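Local coordinates for protein serine-pyruvate aminotransferase (AgxT) (Sulfolobus solfataricus, PDB 3ZRQ) that probably transfers amino groups from serine or alanine to pyruvate or glyoxylate, using pyridoxal 5'-phosphate as cofactor, at residues A[189-194]-A[254-259]; A[6-11]-A[324-329]; A[77-82]-A[126-131]; A[207-212]-A[222-227]. All coordinates share one frame; numbering follows the deposited sequence. Where two conformers were deposited one is given.

In the fold
Contact 2 closes the longest loop, joining the N-terminal segment 6-11 to strand 323-327 of the small four-stranded sheet, and the other three contacts lie within that loop. Contact 3 comes first, pairing strands 79-83 and 128-134 of the seven-stranded sheet. Contact 1 follows, with contact 4 nested inside it between helices 204-212 and 223-234. Contacts 1 and 2 touch where K189 meets the 6-11 loop, their centres 18 Å apart, and this junction lies beside the cofactor. Contacts 3 and 4 have centres 20 Å apart and nearest atoms about 5 Å apart. Contacts 2 and 3, centres 33 Å apart, lie on opposite sides of the chain's centre, so contact 3, inside the large sheet, is remote from the cofactor-side junction.

Contact 1 of 4, residues A[189-194]-A[254-259]; sequences KALGSA and EAFRLI. With PMP (4'-deoxy-4'-aminopyridoxal-5'-phosphate), chain C.
L191 puts both of its methyls against helix 246-262. CD2 meets I259 CD1 at 3.8 Å and F256 CE1 at 4.1 Å, with the leucine and isoleucine chains crossing at about a right angle. CG of L191 lies anti to its carbonyl carbon (chi1 -67°), which carries the branch out of the type I turn 189-192 and onto the helix. One helical turn before I259, A255 CB touches the backbone O of L191 at 3.8 Å and S193 CB at 3.9 Å. This is the tight side, wholly buried, and F256 and I259 also lean on V47 of helix 31-48.

The loose side is the part of the helix turned from the loop. There R257, exposed to solvent, grips E254 side-on through two nitrogens, NE to OE1 at 3.0 Å and NH2 to OE2 at 2.8 Å.

At the start of the loop 189-194, K189 runs to the cofactor. Its NZ is modelled as bonded to PMP N4A at 1.9 Å, a length that makes the link doubtful in detail. A lysine in the loop after strand 182-186, backed by a helix, is typical of the cofactor site of fold-type I aminotransferases.

Contact 2 of 4, residues A[6-11]-A[324-329]; sequences LHVGPT and EFAPGV
H7 lies under A326, whose CB sits over the centre of the imidazole, 3.9 Å from the centroid of the H7 ring and only 7° off its normal: a clean CH-pi contact. With its CG anti to the backbone N (chi1 -153°), the histidine brings its ring against strand 323-327, and CD2 comes within 3.3 Å of F325 O. The same carbon is 3.7 Å from OE2 of E324, whose carboxylate stands nearly perpendicular to the ring, 84° between the planes. The glutamate reaches there on an extended chain, while its OE1 is held by K3 in a salt bridge and by S30 of the second subunit. F28 of that subunit meets the H7 ring edge-to-face.

Next to this, L6 and F325 run side by side and point the same way, and L6 CD1 rests 4.0 Å from F325 CE1. On the other flank V8 CG1 touches A326 CB at 3.9 Å, so one alanine methyl serves both valine and histidine. V8 also touches T138 and lies near the bound PMP. Were H7 cut back to an alanine, a gap would probably open beneath the A326 methyl and F28 of the second subunit would lose its ring partner.

The backbones add little. L6 N gives E324 O a weak hydrogen bond of 2.8 Å, and F325 CA makes a C-H...O contact to L6 O. The chemistry implies a join that relies on close-fitting carbon and ring surfaces, with the firm charge pairing made by E324 outside the two segments.

Contact 3 of 4, residues A[77-82]-A[126-131]; sequences NDKILV and SEYKLV
Charge carries one end of this contact, where K129 NZ meets D78 OD2 in a salt bridge of 2.7 Å, coming from above the carboxylate plane. CG of K129 already lies against the D78 carboxylate, and bends at chi2 (67°) and chi4 bring NZ back to OD2. A water closes the small circuit, donating to D78 OD1 and accepting from K129 NZ, while D78 OD2 also takes a bond from K75 N.

The ring of Y128 is gripped from both faces. L81 CB lies 3.8 Å from the centroid of the Y128 ring on one face, a CH-pi contact, and K79 NZ stands 4.9 Å from that centroid over the other, a cation-pi contact. K79 bends at chi3 to get there, which also lets its NZ donate to E127 O at 3.1 Å. At the far end of the ring the hydroxyl is bonded to E122.

Backbone bonds give the parallel strand pairing. L81 N donates to L130 O at 2.8 Å, nearly in line with the carbonyl. Before it, K79 O accepts from K129 N at 2.8 Å and, weakly, from L130 N, where the chain turns a corner at K129.

Apolar side chains line both faces of the sheet: I80 CG2 touches L130 CD2 at 3.8 Å on one, and L81 packs on V131 on the other.

Strand 102-106 continues the sheet beyond 79-83, and strand 157-163 beyond 128-134. L81 and V131 are covered by V123 of helix 116-125, whereas I80 and L130 face the loops around L74 and V70.

Contact 4 of 4, residues A[207-212]-A[222-227]; sequences LSILDS and DLRNWL
Two successive helices, linked by a ten-residue loop, pack here at right angles: L210 on helix 204-212 fits against L223, R224 and L227 at the start of helix 223-234. The axes of the two short segments pass 10.1 Å apart and cross at 90°. L210 does most of the touching. Its CD1 meets L227 CD1 at 3.8 Å and L223 CB at 4.0 Å, while CD2 lies 3.7 Å above the guanidinium plane of R224, offset toward its rim. One turn earlier, L207 CD1 reaches L227 CD2 at 3.9 Å.

R224 runs extended from CG to NE (chi2 165°, chi3 -174°), which lays its flat end along the C-terminal turn of the other helix. From there NH2 gives I209 O a weak hydrogen bond of 3.3 Å. Its NH1 bonds D222 OD1 at 3.0 Å, part of a salt bridge, and also the carbonyl of S72. The same D222 OD1 takes the backbone N of R224, also at 3.0 Å, and the two donors come from opposite faces of the carboxylate. One residue thus holds the aspartate with both its backbone and its side chain.

With a leucine in place of R224, D222 would probably lose its charged partner, and the S72 carbonyl would be left without this donor.

L210 and L223 both rest on L202 of strand 196-202, and D211 is paired with R231. D222 is the N-cap of helix 223-234, so this is an orthogonal packing of two consecutive helices, the second opened by an N-cap aspartate, against the edge of the large sheet, where L207 and L227 touch Q55 of its outermost strand 55-59.

Contact 1 of 4, residues A[189-194]-A[254-259]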
# COMPACT_ATOMS: atom_id res chain seq x y z
N LYS A 189 -15.53 -14.10 4.78
CA LYS A 189 -15.71 -14.76 6.09
C LYS A 189 -14.48 -15.52 6.54
O LYS A 189 -13.42 -14.90 6.74
CB LYS A 189 -16.93 -15.67 6.06
CG LYS A 189 -18.00 -15.20 6.92
CD LYS A 189 -18.81 -14.17 6.26
CE LYS A 189 -20.19 -14.32 6.86
NZ LYS A 189 -21.16 -13.41 6.32
N ALA A 190 -14.59 -16.85 6.67
CA ALA A 190 -13.47 -17.64 7.16
C ALA A 190 -12.32 -17.74 6.15
O ALA A 190 -11.19 -18.13 6.51
CB ALA A 190 -13.94 -19.02 7.61
N LEU A 191 -12.60 -17.37 4.89
CA LEU A 191 -11.53 -17.26 3.91
C LEU A 191 -10.65 -16.03 4.22
O LEU A 191 -9.49 -15.98 3.84
CB LEU A 191 -12.07 -17.25 2.47
CG LEU A 191 -12.72 -18.58 1.98
CD1 LEU A 191 -13.24 -18.47 0.57
CD2 LEU A 191 -11.78 -19.81 2.12
N GLY A 192 -11.23 -15.04 4.88
CA GLY A 192 -10.45 -13.92 5.41
C GLY A 192 -10.02 -12.89 4.40
O GLY A 192 -9.04 -12.19 4.63
N SER A 193 -10.74 -12.77 3.28
CA SER A 193 -10.37 -11.81 2.22
C SER A 193 -11.36 -10.65 2.12
O SER A 193 -12.25 -10.48 2.96
CB SER A 193 -10.20 -12.53 0.87
OG SER A 193 -9.60 -11.67 -0.06
N ALA A 194 -11.17 -9.80 1.11
CA ALA A 194 -12.06 -8.65 0.92
C ALA A 194 -13.41 -9.13 0.37
O ALA A 194 -13.47 -10.12 -0.38
CB ALA A 194 -11.43 -7.65 -0.05
N GLU A 254 -4.31 -14.30 -3.01
CA GLU A 254 -3.31 -14.19 -1.93
C GLU A 254 -3.82 -14.85 -0.65
O GLU A 254 -3.07 -15.52 0.05
CB GLU A 254 -2.94 -12.73 -1.67
CG GLU A 254 -1.89 -12.49 -0.58
CD GLU A 254 -0.51 -13.13 -0.84
OE1 GLU A 254 -0.24 -13.69 -1.93
OE2 GLU A 254 0.32 -13.06 0.08
N ALA A 255 -5.12 -14.68 -0.36
CA ALA A 255 -5.73 -15.36 0.77
C ALA A 255 -5.56 -16.87 0.59
O ALA A 255 -5.14 -17.58 1.52
CB ALA A 255 -7.23 -14.99 0.89
N PHE A 256 -5.83 -17.37 -0.62
CA PHE A 256 -5.72 -18.81 -0.87
C PHE A 256 -4.27 -19.27 -0.79
O PHE A 256 -4.01 -20.39 -0.34
CB PHE A 256 -6.32 -19.21 -2.23
CG PHE A 256 -7.82 -19.49 -2.20
CD1 PHE A 256 -8.36 -20.44 -1.33
CD2 PHE A 256 -8.68 -18.79 -3.04
CE1 PHE A 256 -9.75 -20.69 -1.31
CE2 PHE A 256 -10.07 -19.04 -3.04
CZ PHE A 256 -10.60 -19.99 -2.17
N ARG A 257 -3.33 -18.43 -1.22
CA ARG A 257 -1.90 -18.76 -1.08
C ARG A 257 -1.57 -19.02 0.39
O ARG A 257 -0.96 -20.02 0.73
CB ARG A 257 -0.98 -17.69 -1.70
CG ARG A 257 0.47 -18.18 -1.93
CD ARG A 257 1.43 -17.08 -2.39
NE ARG A 257 1.57 -16.00 -1.43
CZ ARG A 257 2.28 -16.05 -0.30
NH1 ARG A 257 2.94 -17.16 0.04
NH2 ARG A 257 2.31 -15.00 0.51
N LEU A 258 -2.03 -18.14 1.27
CA LEU A 258 -1.78 -18.27 2.70
C LEU A 258 -2.48 -19.47 3.33
O LEU A 258 -1.93 -20.14 4.22
CB LEU A 258 -2.14 -16.98 3.42
CG LEU A 258 -1.33 -15.77 2.91
CD1 LEU A 258 -1.74 -14.52 3.64
CD2 LEU A 258 0.19 -16.04 3.04
N ILE A 259 -3.70 -19.75 2.86
CA ILE A 259 -4.45 -20.91 3.32
C ILE A 259 -3.72 -22.21 2.98
O ILE A 259 -3.64 -23.10 3.83
CB ILE A 259 -5.88 -20.91 2.74
CG1 ILE A 259 -6.69 -19.74 3.37
CG2 ILE A 259 -6.54 -22.29 2.97
CD1 ILE A 259 -8.10 -19.55 2.82
N1 PMP C . -25.42 -17.14 4.50
C2 PMP C . -24.92 -16.92 5.74
C2A PMP C . -24.81 -18.11 6.66
C3 PMP C . -24.39 -15.68 6.10
O3 PMP C . -23.75 -15.54 7.29
C4 PMP C . -24.55 -14.61 5.19
C4A PMP C . -24.31 -13.19 5.60
N4A PMP C . -23.04 -13.03 6.17
C5 PMP C . -25.10 -14.86 3.92
C6 PMP C . -25.55 -16.13 3.59
C5A PMP C . -25.22 -13.78 2.85
O4P PMP C . -23.90 -13.42 2.45
P PMP C . -23.63 -11.96 1.82
O1P PMP C . -23.92 -10.90 2.86
O2P PMP C . -24.54 -11.79 0.62
O3P PMP C . -22.18 -11.99 1.42

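Contact 2 of 4, residues A[6-11]-A[324-329]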
# COMPACT_ATOMS: atom_id res chain seq x y z
N LEU A 6 -13.90 -8.29 15.15
CA LEU A 6 -14.43 -9.62 15.47
C LEU A 6 -15.93 -9.66 15.19
O LEU A 6 -16.77 -9.93 16.08
CB LEU A 6 -14.08 -10.03 16.91
CG LEU A 6 -12.59 -10.22 17.27
CD1 LEU A 6 -12.41 -10.68 18.73
CD2 LEU A 6 -11.77 -11.11 16.28
N HIS A 7 -16.24 -9.36 13.93
CA HIS A 7 -17.58 -9.27 13.36
C HIS A 7 -17.81 -10.55 12.51
O HIS A 7 -16.97 -11.47 12.48
CB HIS A 7 -17.65 -7.99 12.47
CG HIS A 7 -19.03 -7.40 12.33
ND1 HIS A 7 -20.00 -7.95 11.51
CD2 HIS A 7 -19.57 -6.28 12.86
CE1 HIS A 7 -21.09 -7.21 11.58
NE2 HIS A 7 -20.86 -6.19 12.39
N VAL A 8 -18.94 -10.58 11.81
CA VAL A 8 -19.34 -11.76 11.05
C VAL A 8 -18.85 -11.79 9.58
O VAL A 8 -19.22 -12.69 8.82
CB VAL A 8 -20.87 -11.99 11.16
CG1 VAL A 8 -21.24 -12.23 12.62
CG2 VAL A 8 -21.66 -10.81 10.56
N GLY A 9 -18.01 -10.82 9.20
CA GLY A 9 -17.43 -10.76 7.84
C GLY A 9 -17.79 -9.50 7.06
O GLY A 9 -18.97 -9.19 6.91
N PRO A 10 -16.78 -8.73 6.58
CA PRO A 10 -15.36 -8.92 6.84
C PRO A 10 -15.03 -9.03 8.34
O PRO A 10 -15.75 -8.50 9.20
CB PRO A 10 -14.70 -7.66 6.25
CG PRO A 10 -15.64 -7.18 5.21
CD PRO A 10 -17.03 -7.62 5.63
N THR A 11 -13.95 -9.73 8.61
CA THR A 11 -13.32 -9.76 9.92
C THR A 11 -11.99 -9.04 9.68
O THR A 11 -11.85 -8.34 8.67
CB THR A 11 -13.19 -11.24 10.41
OG1 THR A 11 -12.25 -11.33 11.49
CG2 THR A 11 -12.77 -12.18 9.24
N GLU A 324 -14.63 -4.49 17.70
CA GLU A 324 -15.98 -4.44 17.13
C GLU A 324 -16.51 -5.88 17.00
O GLU A 324 -15.95 -6.69 16.24
CB GLU A 324 -15.96 -3.70 15.78
CG GLU A 324 -17.35 -3.26 15.26
CD GLU A 324 -17.30 -2.71 13.82
OE1 GLU A 324 -16.25 -2.15 13.41
OE2 GLU A 324 -18.32 -2.85 13.10
N PHE A 325 -17.54 -6.20 17.79
CA PHE A 325 -18.31 -7.47 17.73
C PHE A 325 -19.55 -7.25 16.83
O PHE A 325 -19.66 -6.22 16.18
CB PHE A 325 -18.78 -7.87 19.14
CG PHE A 325 -17.67 -8.31 20.08
CD1 PHE A 325 -16.88 -9.42 19.79
CD2 PHE A 325 -17.46 -7.64 21.28
CE1 PHE A 325 -15.87 -9.84 20.66
CE2 PHE A 325 -16.46 -8.05 22.16
CZ PHE A 325 -15.66 -9.15 21.86
N ALA A 326 -20.50 -8.19 16.82
CA ALA A 326 -21.72 -8.03 16.00
C ALA A 326 -23.00 -8.04 16.82
O ALA A 326 -23.06 -8.66 17.87
CB ALA A 326 -21.79 -9.10 14.91
N PRO A 327 -24.06 -7.35 16.34
CA PRO A 327 -25.32 -7.37 17.08
C PRO A 327 -26.03 -8.72 16.98
O PRO A 327 -25.77 -9.50 16.06
CB PRO A 327 -26.15 -6.27 16.41
CG PRO A 327 -25.66 -6.25 15.02
CD PRO A 327 -24.17 -6.51 15.13
N GLY A 328 -26.88 -8.99 17.96
CA GLY A 328 -27.69 -10.19 17.99
C GLY A 328 -29.03 -9.90 17.35
O GLY A 328 -29.73 -8.99 17.78
N VAL A 329 -29.37 -10.65 16.31
CA VAL A 329 -30.57 -10.37 15.51
C VAL A 329 -31.49 -11.60 15.37
O VAL A 329 -31.66 -12.15 14.28
CB VAL A 329 -30.22 -9.78 14.12
CG1 VAL A 329 -29.86 -8.29 14.24
CG2 VAL A 329 -29.08 -10.57 13.43

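Contact 3 of 4, residues A[77-82]-A[126-131]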
# COMPACT_ATOMS: atom_id res chain seq x y z
N ASN A 77 -42.10 -24.81 -11.30
CA ASN A 77 -42.79 -25.84 -10.49
C ASN A 77 -41.88 -26.85 -9.78
O ASN A 77 -42.37 -27.81 -9.15
CB ASN A 77 -43.89 -26.57 -11.31
CG ASN A 77 -44.86 -25.60 -11.93
OD1 ASN A 77 -45.21 -25.72 -13.10
ND2 ASN A 77 -45.29 -24.62 -11.14
N ASP A 78 -40.57 -26.65 -9.83
CA ASP A 78 -39.66 -27.56 -9.10
C ASP A 78 -39.99 -27.52 -7.60
O ASP A 78 -40.44 -26.49 -7.08
CB ASP A 78 -38.19 -27.17 -9.31
CG ASP A 78 -37.58 -27.84 -10.53
OD1 ASP A 78 -38.26 -28.66 -11.19
OD2 ASP A 78 -36.40 -27.54 -10.84
N LYS A 79 -39.79 -28.64 -6.91
CA LYS A 79 -40.09 -28.65 -5.46
C LYS A 79 -38.81 -28.58 -4.62
O LYS A 79 -37.88 -29.37 -4.82
CB LYS A 79 -40.92 -29.88 -5.07
CG LYS A 79 -42.35 -29.84 -5.62
CD LYS A 79 -43.13 -31.08 -5.21
CE LYS A 79 -43.28 -31.20 -3.68
NZ LYS A 79 -43.44 -32.63 -3.30
N ILE A 80 -38.78 -27.62 -3.71
CA ILE A 80 -37.59 -27.34 -2.92
C ILE A 80 -37.92 -27.53 -1.43
O ILE A 80 -38.94 -27.03 -0.95
CB ILE A 80 -37.13 -25.86 -3.14
CG1 ILE A 80 -36.77 -25.62 -4.62
CG2 ILE A 80 -35.92 -25.48 -2.20
CD1 ILE A 80 -36.76 -24.16 -4.98
N LEU A 81 -37.02 -28.20 -0.71
CA LEU A 81 -37.04 -28.23 0.76
C LEU A 81 -35.88 -27.40 1.35
O LEU A 81 -34.73 -27.65 1.03
CB LEU A 81 -36.91 -29.68 1.25
CG LEU A 81 -36.95 -29.87 2.78
CD1 LEU A 81 -38.29 -29.49 3.35
CD2 LEU A 81 -36.60 -31.30 3.14
N VAL A 82 -36.22 -26.41 2.16
CA VAL A 82 -35.23 -25.60 2.90
C VAL A 82 -35.19 -26.04 4.38
O VAL A 82 -36.22 -26.03 5.08
CB VAL A 82 -35.62 -24.11 2.89
CG1 VAL A 82 -34.63 -23.28 3.77
CG2 VAL A 82 -35.64 -23.56 1.44
N SER A 126 -42.42 -36.62 0.84
CA SER A 126 -42.60 -35.89 -0.44
C SER A 126 -41.33 -35.90 -1.29
O SER A 126 -40.22 -35.94 -0.75
CB SER A 126 -43.01 -34.44 -0.19
OG SER A 126 -44.06 -34.35 0.75
N GLU A 127 -41.53 -35.80 -2.61
CA GLU A 127 -40.46 -35.83 -3.60
C GLU A 127 -39.89 -34.43 -3.83
O GLU A 127 -40.62 -33.52 -4.26
CB GLU A 127 -41.01 -36.35 -4.93
CG GLU A 127 -39.99 -37.06 -5.77
CD GLU A 127 -39.65 -38.39 -5.18
OE1 GLU A 127 -40.59 -39.11 -4.77
OE2 GLU A 127 -38.44 -38.71 -5.09
N TYR A 128 -38.60 -34.25 -3.54
CA TYR A 128 -37.95 -32.93 -3.71
C TYR A 128 -36.85 -32.93 -4.79
O TYR A 128 -36.02 -33.85 -4.89
CB TYR A 128 -37.43 -32.39 -2.37
CG TYR A 128 -38.52 -32.05 -1.39
CD1 TYR A 128 -39.17 -30.82 -1.46
CD2 TYR A 128 -38.91 -32.95 -0.38
CE1 TYR A 128 -40.17 -30.50 -0.56
CE2 TYR A 128 -39.95 -32.64 0.51
CZ TYR A 128 -40.55 -31.42 0.42
OH TYR A 128 -41.54 -31.07 1.30
N LYS A 129 -36.87 -31.89 -5.62
CA LYS A 129 -35.82 -31.67 -6.63
C LYS A 129 -34.54 -31.21 -5.91
O LYS A 129 -33.44 -31.65 -6.21
CB LYS A 129 -36.30 -30.59 -7.63
CG LYS A 129 -35.22 -29.91 -8.54
CD LYS A 129 -34.63 -30.87 -9.54
CE LYS A 129 -33.80 -30.13 -10.63
NZ LYS A 129 -34.70 -29.43 -11.60
N LEU A 130 -34.73 -30.34 -4.93
CA LEU A 130 -33.60 -29.68 -4.27
C LEU A 130 -33.79 -29.51 -2.78
O LEU A 130 -34.84 -29.03 -2.31
CB LEU A 130 -33.35 -28.28 -4.89
CG LEU A 130 -32.11 -27.55 -4.35
CD1 LEU A 130 -31.27 -27.13 -5.52
CD2 LEU A 130 -32.49 -26.37 -3.48
N VAL A 131 -32.74 -29.86 -2.03
CA VAL A 131 -32.71 -29.60 -0.59
C VAL A 131 -31.59 -28.60 -0.25
O VAL A 131 -30.44 -28.78 -0.65
CB VAL A 131 -32.53 -30.91 0.24
CG1 VAL A 131 -32.46 -30.60 1.76
CG2 VAL A 131 -33.72 -31.87 -0.03
O HOH W 1 -36.68 -30.93 -12.63

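Contact 4 of 4, residues A[207-212]-A[222-227]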
# COMPACT_ATOMS: atom_id res chain seq x y z
N LEU A 207 -23.32 -29.65 -12.98
CA LEU A 207 -22.69 -29.16 -14.20
C LEU A 207 -23.43 -29.65 -15.46
O LEU A 207 -23.56 -28.91 -16.44
CB LEU A 207 -21.22 -29.59 -14.22
CG LEU A 207 -20.26 -28.95 -15.23
CD1 LEU A 207 -20.25 -27.43 -15.13
CD2 LEU A 207 -18.86 -29.54 -15.03
N SER A 208 -23.92 -30.90 -15.41
CA SER A 208 -24.67 -31.47 -16.52
C SER A 208 -25.97 -30.71 -16.78
O SER A 208 -26.36 -30.48 -17.93
CB SER A 208 -24.95 -32.95 -16.26
OG SER A 208 -25.60 -33.55 -17.36
N ILE A 209 -26.64 -30.30 -15.70
CA ILE A 209 -27.82 -29.45 -15.82
C ILE A 209 -27.48 -28.13 -16.56
O ILE A 209 -28.22 -27.71 -17.46
CB ILE A 209 -28.45 -29.15 -14.44
CG1 ILE A 209 -29.03 -30.42 -13.83
CG2 ILE A 209 -29.52 -28.03 -14.55
CD1 ILE A 209 -29.64 -30.27 -12.45
N LEU A 210 -26.39 -27.48 -16.16
CA LEU A 210 -26.02 -26.20 -16.80
C LEU A 210 -25.74 -26.39 -18.29
O LEU A 210 -26.17 -25.58 -19.10
CB LEU A 210 -24.77 -25.59 -16.13
CG LEU A 210 -24.84 -25.17 -14.65
CD1 LEU A 210 -23.48 -24.52 -14.27
CD2 LEU A 210 -26.03 -24.20 -14.43
N ASP A 211 -25.02 -27.45 -18.63
CA ASP A 211 -24.61 -27.70 -20.02
C ASP A 211 -25.77 -28.14 -20.94
O ASP A 211 -25.71 -27.88 -22.14
CB ASP A 211 -23.44 -28.69 -20.06
CG ASP A 211 -22.13 -28.08 -19.55
OD1 ASP A 211 -21.89 -26.88 -19.76
OD2 ASP A 211 -21.32 -28.80 -18.93
N SER A 212 -26.82 -28.74 -20.38
CA SER A 212 -27.85 -29.37 -21.21
C SER A 212 -29.30 -28.90 -21.04
O SER A 212 -30.15 -29.29 -21.83
CB SER A 212 -27.78 -30.89 -21.07
OG SER A 212 -28.32 -31.31 -19.83
N ASP A 222 -27.22 -16.21 -13.84
CA ASP A 222 -27.21 -17.50 -14.53
C ASP A 222 -25.77 -18.01 -14.61
O ASP A 222 -24.90 -17.41 -15.29
CB ASP A 222 -27.84 -17.36 -15.92
CG ASP A 222 -28.02 -18.72 -16.66
OD1 ASP A 222 -27.48 -19.77 -16.22
OD2 ASP A 222 -28.73 -18.70 -17.70
N LEU A 223 -25.50 -19.10 -13.91
CA LEU A 223 -24.16 -19.66 -13.86
C LEU A 223 -23.62 -20.07 -15.24
O LEU A 223 -22.38 -20.12 -15.43
CB LEU A 223 -24.09 -20.85 -12.90
CG LEU A 223 -24.30 -20.53 -11.42
CD1 LEU A 223 -24.27 -21.85 -10.61
CD2 LEU A 223 -23.22 -19.52 -10.90
N ARG A 224 -24.53 -20.35 -16.20
CA ARG A 224 -24.13 -20.68 -17.60
C ARG A 224 -23.33 -19.54 -18.23
O ARG A 224 -22.43 -19.77 -19.04
CB ARG A 224 -25.35 -21.02 -18.47
CG ARG A 224 -26.05 -22.31 -18.09
CD ARG A 224 -27.42 -22.38 -18.74
NE ARG A 224 -28.15 -23.55 -18.25
CZ ARG A 224 -28.79 -23.58 -17.08
NH1 ARG A 224 -28.81 -22.50 -16.30
NH2 ARG A 224 -29.42 -24.68 -16.71
N ASN A 225 -23.67 -18.30 -17.85
CA ASN A 225 -22.96 -17.12 -18.36
C ASN A 225 -21.54 -16.93 -17.83
O ASN A 225 -20.70 -16.33 -18.50
CB ASN A 225 -23.78 -15.86 -18.13
CG ASN A 225 -24.99 -15.75 -19.05
OD1 ASN A 225 -24.93 -16.19 -20.18
ND2 ASN A 225 -26.07 -15.09 -18.57
N TRP A 226 -21.29 -17.44 -16.61
CA TRP A 226 -19.97 -17.35 -15.95
C TRP A 226 -19.09 -18.54 -16.27
O TRP A 226 -17.87 -18.43 -16.19
CB TRP A 226 -20.11 -17.17 -14.41
CG TRP A 226 -20.71 -15.84 -14.07
CD1 TRP A 226 -22.00 -15.59 -13.70
CD2 TRP A 226 -20.05 -14.56 -14.13
NE1 TRP A 226 -22.19 -14.23 -13.51
CE2 TRP A 226 -21.00 -13.59 -13.75
CE3 TRP A 226 -18.75 -14.15 -14.46
CZ2 TRP A 226 -20.70 -12.22 -13.69
CZ3 TRP A 226 -18.44 -12.81 -14.41
CH2 TRP A 226 -19.41 -11.85 -14.00
N LEU A 227 -19.69 -19.68 -16.62
CA LEU A 227 -18.90 -20.89 -16.93
C LEU A 227 -17.77 -20.69 -17.96
O LEU A 227 -16.65 -21.13 -17.73
CB LEU A 227 -19.80 -22.05 -17.38
CG LEU A 227 -20.14 -23.18 -16.43
CD1 LEU A 227 -21.05 -24.18 -17.14
CD2 LEU A 227 -18.89 -23.86 -15.89